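PT26-6P (Thermococcus sp., PDB 2WB7) is of unknown function, being encoded by a mobile extrachromosomal element of Euryarchaea and built of two immunoglobulin-like domains and a helical domain. Local coordinates at residues N398-Y403 against D469-F474; L462-Q467 against L475-A480; H484-D489 against K514-L519. All coordinates share one frame; numbering follows the deposited sequence.

Interaction 1 of 3, residues N398-Y403 against D469-F474; sequences NLIDLY and DDYQMF
Tyr403 reaches from helix 393-404 over two aromatic residues at the start of helix 471-499, Phe474 and Tyr471, which meet its ring from the same side, and it contributes the largest share of the buried surface. With CG anti to the backbone N (chi1 180°), its ring extends over one face of Phe474 as an offset stack, centroids 4.7 Å apart and planes at 20°. The two side chains slide past each other in opposite directions, so Tyr403 CB comes to 3.5 Å from Phe474 CE2. At the rim of the Phe474 ring, its edge meets Ile400 CA, and Leu399 CG lies 4.3 Å from Phe474 CZ; this is the densely packed, buried half. Tyr471 forms a partly exposed flank, crossing Tyr403 obliquely, while its OH touches Ile400 CG2. The loose side is at Asp469 and Asp470, both exposed and adding little area; Asp470 N-caps the helix, its OD2 accepting from Met473 N. An alanine in place of Tyr403 would remove the ring and hydroxyl, and would probably cost the aromatic cluster the member that touches both other rings. On the flanks, Leu399 and Tyr403 also touch helix 408-438, while Ile400 packs on Leu475 farther along helix 471-499.

Interaction 2 of 3, residues L462-Q467 against L475-A480; sequences LQKAAQ and LNYLNA
The Tyr477 ring is the flat group of this contact, and one of its faces is covered by the aliphatic chain of Lys464. Lys464 CB sits almost directly above the ring centre, 3.7 Å from the centroid and 12° off the normal, a well-centred CH-pi contact. The two side chains cross obliquely: from CB the lysine runs outward past CE1 and CZ of the tyrosine, and Lys464 CD reaches 3.2 Å from Tyr477 OH. The chain then bends at chi4 (-60°), and the ammonium end leads away from helix 471-499, so the lysine meets the ring through its methylenes. Gln468 and Pro525, both in loops, also touch the tyrosine side chain, as does Asp461 one turn back on helix 442-465.

At the root of the ring the backbones come close, with Ala465 CA and Tyr477 CA 5.3 Å apart. The small alanine allows this approach: its methyl group packs 3.9 Å from Tyr477 CB and also touches Leu478 CD2. That same leucine methyl meets Leu462 CD2 at 3.9 Å, the two leucines crossing at about a right angle, and so continues the apolar seam into the interior.

The contact joins the last turns of helix 442-465 to the early turns of helix 471-499, closing a helical hairpin across a short connection. Helix 408-438 lies against the first arm through Leu462, which packs on Thr415 and Met418, and Tyr523 of helix 503-523 touches Asn476 and Asn479 on the second arm.

Interaction 3 of 3, residues H484-D489 against K514-L519; sequences HEMAGD and KEYSNL
Helices 471-499 and 503-523 run antiparallel here, the short segments at 166° to each other with their axes approaching to 7.9 Å. The small side chain of Ala487 is consistent with this close approach. Its methyl group points at the partner helix and lies 3.9 Å from Ser517 N, with the CB atoms of Tyr516 and Ser517 close by.

Met486, present as selenomethionine, has CG anti to its carbonyl carbon and is extended beyond that point, through to chi3 at 164°. This straight chain crosses Tyr516 obliquely and carries the selenium to the edge of the ring, 5.1 Å from the centroid, in a Met-aromatic contact. Nearer the backbone, Met486 CB packs 3.9 Å from Tyr516 CD1. Tyr516 likewise has CG anti to its carbonyl carbon, which turns the ring past Met486 and sends its hydroxyl onward to a hydrogen bond with Asp12.

His484 starts out pointing away from helix 503-523, but its torsions, with CG beside the backbone N (chi1 -81°), swing the imidazole back, so that CE1 stands 4.0 Å from Ser517 O. Ser517 OG is anti to its own backbone N and lies 4.1 Å from His484 CE1.

The polar ends of His484, Ser517 and Tyr516 thus look beyond the two segments. Glu454 of helix 442-465 receives both His484 ND1, through OE1, and Ser517 OG, through OE2, while His484 NE2 pairs with Glu524. Bonded to a carboxylate at each nitrogen, the imidazole would probably be stabilised in its doubly protonated form. The chemistry is therefore divided: apolar, close-fitting contact between the helices, with the carboxylates of Glu454, Glu524 and Asp12 satisfying these three buried side chains from outside.

All three contacts lie in the helical domain and share helix 471-499, which meets helix 393-404 in interaction 1, helix 442-465 in interaction 2 and helix 503-523 in interaction 3. Interactions 1 and 2 alternate along the chain and adjoin in space, their centres about 8 Å apart; Phe474 CD1 touches Ala465 O at 3.2 Å, and Leu399 CD2 meets Leu478 CD2, so they form one continuous patch of packing. Interaction 3 follows in sequence, its centre about 15 Å from that of interaction 2 and 22 Å from that of interaction 1, and lies nearer the centre of the chain. Helix 471-499 thus serves as a common member binding three other helices into one bundle.

Interaction 1 of 3, residues N398-Y403 against D469-F474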
loop_
_atom_site.group_PDB
_atom_site.type_symbol
_atom_site.label_atom_id
_atom_site.label_comp_id
_atom_site.label_asym_id
_atom_site.label_seq_id
_atom_site.Cartn_x
_atom_site.Cartn_y
_atom_site.Cartn_z
ATOM N N ASN A 398 -29.451 -6.363 32.109
ATOM C CA ASN A 398 -30.659 -6.277 32.934
ATOM C C ASN A 398 -31.824 -6.970 32.246
ATOM O O ASN A 398 -32.545 -7.766 32.853
ATOM C CB ASN A 398 -31.082 -4.832 33.207
ATOM C CG ASN A 398 -29.967 -3.974 33.775
ATOM O OD1 ASN A 398 -29.180 -4.394 34.633
ATOM N ND2 ASN A 398 -29.917 -2.735 33.307
ATOM N N LEU A 399 -32.010 -6.638 30.972
ATOM C CA LEU A 399 -33.127 -7.137 30.193
ATOM C C LEU A 399 -33.125 -8.662 30.207
ATOM O O LEU A 399 -34.140 -9.291 30.493
ATOM C CB LEU A 399 -33.026 -6.600 28.770
ATOM C CG LEU A 399 -34.287 -6.285 27.960
ATOM C CD1 LEU A 399 -35.381 -5.686 28.812
ATOM C CD2 LEU A 399 -33.924 -5.343 26.816
ATOM N N ILE A 400 -31.971 -9.262 29.934
ATOM C CA ILE A 400 -31.872 -10.714 29.955
ATOM C C ILE A 400 -32.221 -11.266 31.326
ATOM O O ILE A 400 -32.840 -12.318 31.440
ATOM C CB ILE A 400 -30.468 -11.206 29.564
ATOM C CG1 ILE A 400 -30.153 -10.817 28.114
ATOM C CG2 ILE A 400 -30.361 -12.729 29.768
ATOM C CD1 ILE A 400 -28.709 -11.079 27.679
ATOM N N ASP A 401 -31.821 -10.554 32.369
ATOM C CA ASP A 401 -32.088 -11.005 33.720
ATOM C C ASP A 401 -33.574 -10.967 33.985
ATOM O O ASP A 401 -34.141 -11.891 34.556
ATOM C CB ASP A 401 -31.313 -10.165 34.725
ATOM C CG ASP A 401 -29.825 -10.494 34.704
ATOM O OD1 ASP A 401 -29.484 -11.622 34.272
ATOM O OD2 ASP A 401 -28.992 -9.639 35.097
ATOM N N LEU A 402 -34.209 -9.897 33.543
ATOM C CA LEU A 402 -35.647 -9.831 33.581
ATOM C C LEU A 402 -36.244 -11.066 32.904
ATOM O O LEU A 402 -37.134 -11.706 33.447
ATOM C CB LEU A 402 -36.135 -8.557 32.905
ATOM C CG LEU A 402 -35.669 -7.275 33.583
ATOM C CD1 LEU A 402 -36.212 -6.055 32.857
ATOM C CD2 LEU A 402 -36.145 -7.295 35.010
ATOM N N TYR A 403 -35.753 -11.416 31.724
ATOM C CA TYR A 403 -36.325 -12.564 31.037
ATOM C C TYR A 403 -36.333 -13.772 31.971
ATOM O O TYR A 403 -37.360 -14.429 32.127
ATOM C CB TYR A 403 -35.586 -12.885 29.733
ATOM C CG TYR A 403 -36.156 -14.087 28.994
ATOM C CD1 TYR A 403 -37.173 -13.929 28.048
ATOM C CD2 TYR A 403 -35.683 -15.380 29.239
ATOM C CE1 TYR A 403 -37.701 -15.017 27.361
ATOM C CE2 TYR A 403 -36.212 -16.477 28.560
ATOM C CZ TYR A 403 -37.223 -16.286 27.626
ATOM O OH TYR A 403 -37.745 -17.365 26.940
ATOM N N ASP A 469 -40.777 -16.280 23.881
ATOM C CA ASP A 469 -40.749 -17.147 25.034
ATOM C C ASP A 469 -39.755 -18.282 24.820
ATOM O O ASP A 469 -39.605 -19.153 25.683
ATOM C CB ASP A 469 -42.139 -17.683 25.341
ATOM C CG ASP A 469 -42.733 -18.409 24.173
ATOM O OD1 ASP A 469 -43.693 -19.182 24.370
ATOM O OD2 ASP A 469 -42.227 -18.214 23.048
ATOM N N ASP A 470 -39.094 -18.297 23.662
ATOM C CA ASP A 470 -37.885 -19.095 23.547
ATOM C C ASP A 470 -36.701 -18.225 23.926
ATOM O O ASP A 470 -36.608 -17.075 23.517
ATOM C CB ASP A 470 -37.653 -19.612 22.151
ATOM C CG ASP A 470 -36.345 -20.366 22.052
ATOM O OD1 ASP A 470 -36.269 -21.470 22.636
ATOM O OD2 ASP A 470 -35.384 -19.849 21.427
ATOM N N TYR A 471 -35.778 -18.793 24.687
ATOM C CA TYR A 471 -34.656 -18.034 25.218
ATOM C C TYR A 471 -33.697 -17.540 24.138
ATOM O O TYR A 471 -33.366 -16.354 24.094
ATOM C CB TYR A 471 -33.904 -18.869 26.245
ATOM C CG TYR A 471 -32.749 -18.150 26.889
ATOM C CD1 TYR A 471 -32.922 -16.911 27.483
ATOM C CD2 TYR A 471 -31.482 -18.724 26.922
ATOM C CE1 TYR A 471 -31.864 -16.260 28.081
ATOM C CE2 TYR A 471 -30.427 -18.087 27.527
ATOM C CZ TYR A 471 -30.622 -16.853 28.104
ATOM O OH TYR A 471 -29.566 -16.197 28.695
ATOM N N GLN A 472 -33.255 -18.445 23.269
ATOM C CA GLN A 472 -32.322 -18.067 22.220
ATOM C C GLN A 472 -32.963 -17.038 21.311
ATOM O O GLN A 472 -32.312 -16.128 20.806
ATOM C CB GLN A 472 -31.888 -19.274 21.414
ATOM C CG GLN A 472 -30.765 -18.941 20.442
ATOM C CD GLN A 472 -29.467 -18.504 21.145
ATOM O OE1 GLN A 472 -28.817 -19.289 21.826
ATOM N NE2 GLN A 472 -29.103 -17.246 20.979
HETATM N N MSE A 473 -34.262 -17.173 21.117
HETATM C CA MSE A 473 -34.957 -16.276 20.231
HETATM C C MSE A 473 -34.999 -14.871 20.846
HETATM O O MSE A 473 -35.010 -13.855 20.151
HETATM C CB MSE A 473 -36.358 -16.815 19.956
HETATM C CG MSE A 473 -36.828 -16.519 18.543
HETATM SE SE MSE A 473 -35.589 -17.300 17.246
HETATM C CE MSE A 473 -35.266 -15.725 16.161
ATOM N N PHE A 474 -35.019 -14.810 22.165
ATOM C CA PHE A 474 -35.048 -13.531 22.843
ATOM C C PHE A 474 -33.659 -12.908 22.701
ATOM O O PHE A 474 -33.516 -11.733 22.353
ATOM C CB PHE A 474 -35.437 -13.746 24.305
ATOM C CG PHE A 474 -35.370 -12.511 25.150
ATOM C CD1 PHE A 474 -36.303 -11.517 25.015
ATOM C CD2 PHE A 474 -34.382 -12.367 26.113
ATOM C CE1 PHE A 474 -36.246 -10.385 25.816
ATOM C CE2 PHE A 474 -34.324 -11.253 26.911
ATOM C CZ PHE A 474 -35.250 -10.257 26.760
#

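Interaction 2 of 3, residues L462-Q467 against L475-A480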
loop_
_atom_site.group_PDB
_atom_site.type_symbol
_atom_site.label_atom_id
_atom_site.label_comp_id
_atom_site.label_asym_id
_atom_site.label_seq_id
_atom_site.Cartn_x
_atom_site.Cartn_y
_atom_site.Cartn_z
ATOM N N LEU A 462 -36.740 -5.020 18.795
ATOM C CA LEU A 462 -37.157 -4.809 20.183
ATOM C C LEU A 462 -38.623 -5.206 20.416
ATOM O O LEU A 462 -38.947 -5.829 21.441
ATOM C CB LEU A 462 -36.885 -3.369 20.654
ATOM C CG LEU A 462 -35.391 -3.073 20.899
ATOM C CD1 LEU A 462 -35.142 -1.613 21.231
ATOM C CD2 LEU A 462 -34.749 -3.967 21.974
ATOM N N GLN A 463 -39.495 -4.867 19.462
ATOM C CA GLN A 463 -40.918 -5.215 19.549
ATOM C C GLN A 463 -41.070 -6.730 19.629
ATOM O O GLN A 463 -41.814 -7.249 20.458
ATOM C CB GLN A 463 -41.688 -4.719 18.331
ATOM C CG GLN A 463 -41.729 -3.199 18.129
ATOM C CD GLN A 463 -42.842 -2.518 18.893
ATOM O OE1 GLN A 463 -43.469 -3.119 19.762
ATOM N NE2 GLN A 463 -43.106 -1.253 18.563
ATOM N N LYS A 464 -40.383 -7.445 18.750
ATOM C CA LYS A 464 -40.505 -8.894 18.737
ATOM C C LYS A 464 -39.808 -9.514 19.948
ATOM O O LYS A 464 -40.272 -10.512 20.522
ATOM C CB LYS A 464 -39.961 -9.474 17.426
ATOM C CG LYS A 464 -40.582 -8.865 16.181
ATOM C CD LYS A 464 -40.366 -9.745 14.957
ATOM C CE LYS A 464 -40.692 -9.007 13.669
ATOM N NZ LYS A 464 -42.121 -8.590 13.698
ATOM N N ALA A 465 -38.683 -8.924 20.331
ATOM C CA ALA A 465 -37.933 -9.419 21.482
ATOM C C ALA A 465 -38.858 -9.564 22.671
ATOM O O ALA A 465 -38.883 -10.603 23.321
ATOM C CB ALA A 465 -36.789 -8.493 21.815
ATOM N N ALA A 466 -39.630 -8.523 22.946
ATOM C CA ALA A 466 -40.486 -8.534 24.124
ATOM C C ALA A 466 -41.512 -9.665 24.100
ATOM O O ALA A 466 -42.022 -10.053 25.138
ATOM C CB ALA A 466 -41.165 -7.197 24.317
ATOM N N GLN A 467 -41.793 -10.218 22.930
ATOM C CA GLN A 467 -42.843 -11.221 22.827
ATOM C C GLN A 467 -42.328 -12.636 22.746
ATOM O O GLN A 467 -43.102 -13.558 22.526
ATOM C CB GLN A 467 -43.716 -10.948 21.608
ATOM C CG GLN A 467 -44.416 -9.626 21.669
ATOM C CD GLN A 467 -44.804 -9.129 20.299
ATOM O OE1 GLN A 467 -44.821 -9.888 19.332
ATOM N NE2 GLN A 467 -45.104 -7.844 20.201
ATOM N N LEU A 475 -32.630 -13.705 22.970
ATOM C CA LEU A 475 -31.261 -13.287 22.730
ATOM C C LEU A 475 -31.083 -12.824 21.287
ATOM O O LEU A 475 -30.594 -11.715 21.043
ATOM C CB LEU A 475 -30.282 -14.419 23.042
ATOM C CG LEU A 475 -30.082 -14.751 24.524
ATOM C CD1 LEU A 475 -28.913 -15.725 24.689
ATOM C CD2 LEU A 475 -29.885 -13.484 25.373
ATOM N N ASN A 476 -31.509 -13.660 20.335
ATOM C CA ASN A 476 -31.285 -13.352 18.929
ATOM C C ASN A 476 -31.857 -12.019 18.498
ATOM O O ASN A 476 -31.207 -11.267 17.779
ATOM C CB ASN A 476 -31.805 -14.456 18.038
ATOM C CG ASN A 476 -30.906 -15.662 18.039
ATOM O OD1 ASN A 476 -29.785 -15.611 18.535
ATOM N ND2 ASN A 476 -31.399 -16.767 17.504
ATOM N N TYR A 477 -33.067 -11.717 18.942
ATOM C CA TYR A 477 -33.678 -10.457 18.576
ATOM C C TYR A 477 -33.000 -9.258 19.246
ATOM O O TYR A 477 -32.876 -8.185 18.636
ATOM C CB TYR A 477 -35.168 -10.463 18.904
ATOM C CG TYR A 477 -36.052 -10.978 17.785
ATOM C CD1 TYR A 477 -36.159 -10.278 16.586
ATOM C CD2 TYR A 477 -36.803 -12.145 17.935
ATOM C CE1 TYR A 477 -36.973 -10.724 15.562
ATOM C CE2 TYR A 477 -37.625 -12.595 16.922
ATOM C CZ TYR A 477 -37.711 -11.876 15.738
ATOM O OH TYR A 477 -38.518 -12.316 14.713
ATOM N N LEU A 478 -32.575 -9.425 20.498
ATOM C CA LEU A 478 -31.826 -8.364 21.161
ATOM C C LEU A 478 -30.524 -8.126 20.405
ATOM O O LEU A 478 -30.132 -6.992 20.141
ATOM C CB LEU A 478 -31.527 -8.724 22.608
ATOM C CG LEU A 478 -32.710 -8.650 23.567
ATOM C CD1 LEU A 478 -32.235 -9.037 24.960
ATOM C CD2 LEU A 478 -33.336 -7.258 23.526
ATOM N N ASN A 479 -29.865 -9.210 20.023
ATOM C CA ASN A 479 -28.631 -9.090 19.292
ATOM C C ASN A 479 -28.798 -8.469 17.897
ATOM O O ASN A 479 -28.006 -7.602 17.504
ATOM C CB ASN A 479 -27.914 -10.424 19.226
ATOM C CG ASN A 479 -26.476 -10.261 18.851
ATOM O OD1 ASN A 479 -26.024 -10.773 17.824
ATOM N ND2 ASN A 479 -25.745 -9.495 19.649
ATOM N N ALA A 480 -29.819 -8.899 17.156
ATOM C CA ALA A 480 -30.131 -8.262 15.880
ATOM C C ALA A 480 -30.362 -6.791 16.130
ATOM O O ALA A 480 -29.827 -5.940 15.431
ATOM C CB ALA A 480 -31.361 -8.896 15.213
#

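Interaction 3 of 3, residues H484-D489 against K514-L519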
loop_
_atom_site.group_PDB
_atom_site.type_symbol
_atom_site.label_atom_id
_atom_site.label_comp_id
_atom_site.label_asym_id
_atom_site.label_seq_id
_atom_site.Cartn_x
_atom_site.Cartn_y
_atom_site.Cartn_z
ATOM N N HIS A 484 -28.141 -3.747 14.496
ATOM C CA HIS A 484 -28.874 -2.777 13.685
ATOM C C HIS A 484 -28.613 -1.367 14.200
ATOM O O HIS A 484 -28.396 -0.459 13.405
ATOM C CB HIS A 484 -30.391 -3.055 13.627
ATOM C CG HIS A 484 -30.785 -4.106 12.632
ATOM N ND1 HIS A 484 -30.327 -4.115 11.330
ATOM C CD2 HIS A 484 -31.605 -5.179 12.745
ATOM C CE1 HIS A 484 -30.837 -5.152 10.689
ATOM N NE2 HIS A 484 -31.607 -5.820 11.529
ATOM N N GLU A 485 -28.622 -1.166 15.517
ATOM C CA GLU A 485 -28.333 0.171 16.034
ATOM C C GLU A 485 -26.908 0.609 15.692
ATOM O O GLU A 485 -26.661 1.787 15.411
ATOM C CB GLU A 485 -28.558 0.300 17.541
ATOM C CG GLU A 485 -28.607 1.766 17.942
ATOM C CD GLU A 485 -28.193 2.063 19.394
ATOM O OE1 GLU A 485 -28.039 1.112 20.188
ATOM O OE2 GLU A 485 -28.031 3.274 19.723
HETATM N N MSE A 486 -25.980 -0.346 15.726
HETATM C CA MSE A 486 -24.583 -0.090 15.392
HETATM C C MSE A 486 -24.434 0.310 13.925
HETATM O O MSE A 486 -23.696 1.251 13.589
HETATM C CB MSE A 486 -23.760 -1.331 15.687
HETATM C CG MSE A 486 -23.552 -1.602 17.177
HETATM SE SE MSE A 486 -22.950 -3.449 17.452
HETATM C CE MSE A 486 -22.251 -3.392 19.266
ATOM N N ALA A 487 -25.153 -0.411 13.059
ATOM C CA ALA A 487 -25.217 -0.123 11.632
ATOM C C ALA A 487 -25.756 1.287 11.375
ATOM O O ALA A 487 -25.151 2.080 10.664
ATOM C CB ALA A 487 -26.072 -1.147 10.966
ATOM N N GLY A 488 -26.884 1.608 11.988
ATOM C CA GLY A 488 -27.459 2.932 11.882
ATOM C C GLY A 488 -26.503 3.992 12.369
ATOM O O GLY A 488 -26.382 5.061 11.754
ATOM N N ASP A 489 -25.815 3.712 13.474
ATOM C CA ASP A 489 -24.805 4.649 13.985
ATOM C C ASP A 489 -23.710 4.919 12.953
ATOM O O ASP A 489 -23.262 6.056 12.787
ATOM C CB ASP A 489 -24.217 4.171 15.312
ATOM C CG ASP A 489 -25.204 4.322 16.466
ATOM O OD1 ASP A 489 -26.167 5.124 16.337
ATOM O OD2 ASP A 489 -25.022 3.646 17.505
ATOM N N LYS A 514 -23.071 -1.720 6.206
ATOM C CA LYS A 514 -23.561 -2.874 5.468
ATOM C C LYS A 514 -23.183 -4.167 6.193
ATOM O O LYS A 514 -23.937 -5.142 6.190
ATOM C CB LYS A 514 -23.011 -2.868 4.046
ATOM C CG LYS A 514 -23.529 -3.995 3.186
ATOM C CD LYS A 514 -25.046 -3.844 2.931
ATOM C CE LYS A 514 -25.706 -5.214 2.624
ATOM N NZ LYS A 514 -25.011 -6.000 1.524
ATOM N N GLU A 515 -22.011 -4.174 6.815
ATOM C CA GLU A 515 -21.505 -5.398 7.436
ATOM C C GLU A 515 -22.296 -5.771 8.675
ATOM O O GLU A 515 -22.787 -6.887 8.785
ATOM C CB GLU A 515 -20.031 -5.253 7.788
ATOM C CG GLU A 515 -19.107 -5.332 6.589
ATOM C CD GLU A 515 -17.659 -5.029 6.967
ATOM O OE1 GLU A 515 -17.362 -4.999 8.189
ATOM O OE2 GLU A 515 -16.826 -4.810 6.049
ATOM N N TYR A 516 -22.420 -4.828 9.607
ATOM C CA TYR A 516 -23.167 -5.048 10.833
ATOM C C TYR A 516 -24.656 -5.289 10.564
ATOM O O TYR A 516 -25.317 -6.061 11.253
ATOM C CB TYR A 516 -22.969 -3.857 11.778
ATOM C CG TYR A 516 -21.622 -3.858 12.456
ATOM C CD1 TYR A 516 -21.511 -3.941 13.844
ATOM C CD2 TYR A 516 -20.454 -3.806 11.697
ATOM C CE1 TYR A 516 -20.258 -3.952 14.460
ATOM C CE2 TYR A 516 -19.212 -3.815 12.296
ATOM C CZ TYR A 516 -19.116 -3.895 13.673
ATOM O OH TYR A 516 -17.874 -3.918 14.244
ATOM N N SER A 517 -25.192 -4.624 9.560
ATOM C CA SER A 517 -26.550 -4.895 9.186
ATOM C C SER A 517 -26.694 -6.356 8.770
ATOM O O SER A 517 -27.622 -7.034 9.204
ATOM C CB SER A 517 -26.993 -3.956 8.076
ATOM O OG SER A 517 -28.291 -4.301 7.640
ATOM N N ASN A 518 -25.762 -6.862 7.971
ATOM C CA ASN A 518 -25.836 -8.257 7.572
ATOM C C ASN A 518 -25.631 -9.213 8.736
ATOM O O ASN A 518 -26.212 -10.296 8.774
ATOM C CB ASN A 518 -24.868 -8.577 6.427
ATOM C CG ASN A 518 -25.197 -7.812 5.154
ATOM O OD1 ASN A 518 -24.376 -7.718 4.246
ATOM N ND2 ASN A 518 -26.393 -7.253 5.087
ATOM N N LEU A 519 -24.793 -8.830 9.686
ATOM C CA LEU A 519 -24.604 -9.673 10.852
ATOM C C LEU A 519 -25.932 -9.745 11.593
ATOM O O LEU A 519 -26.367 -10.836 12.024
ATOM C CB LEU A 519 -23.507 -9.124 11.757
ATOM C CG LEU A 519 -23.201 -9.947 13.011
ATOM C CD1 LEU A 519 -23.037 -11.396 12.664
ATOM C CD2 LEU A 519 -21.966 -9.437 13.683
#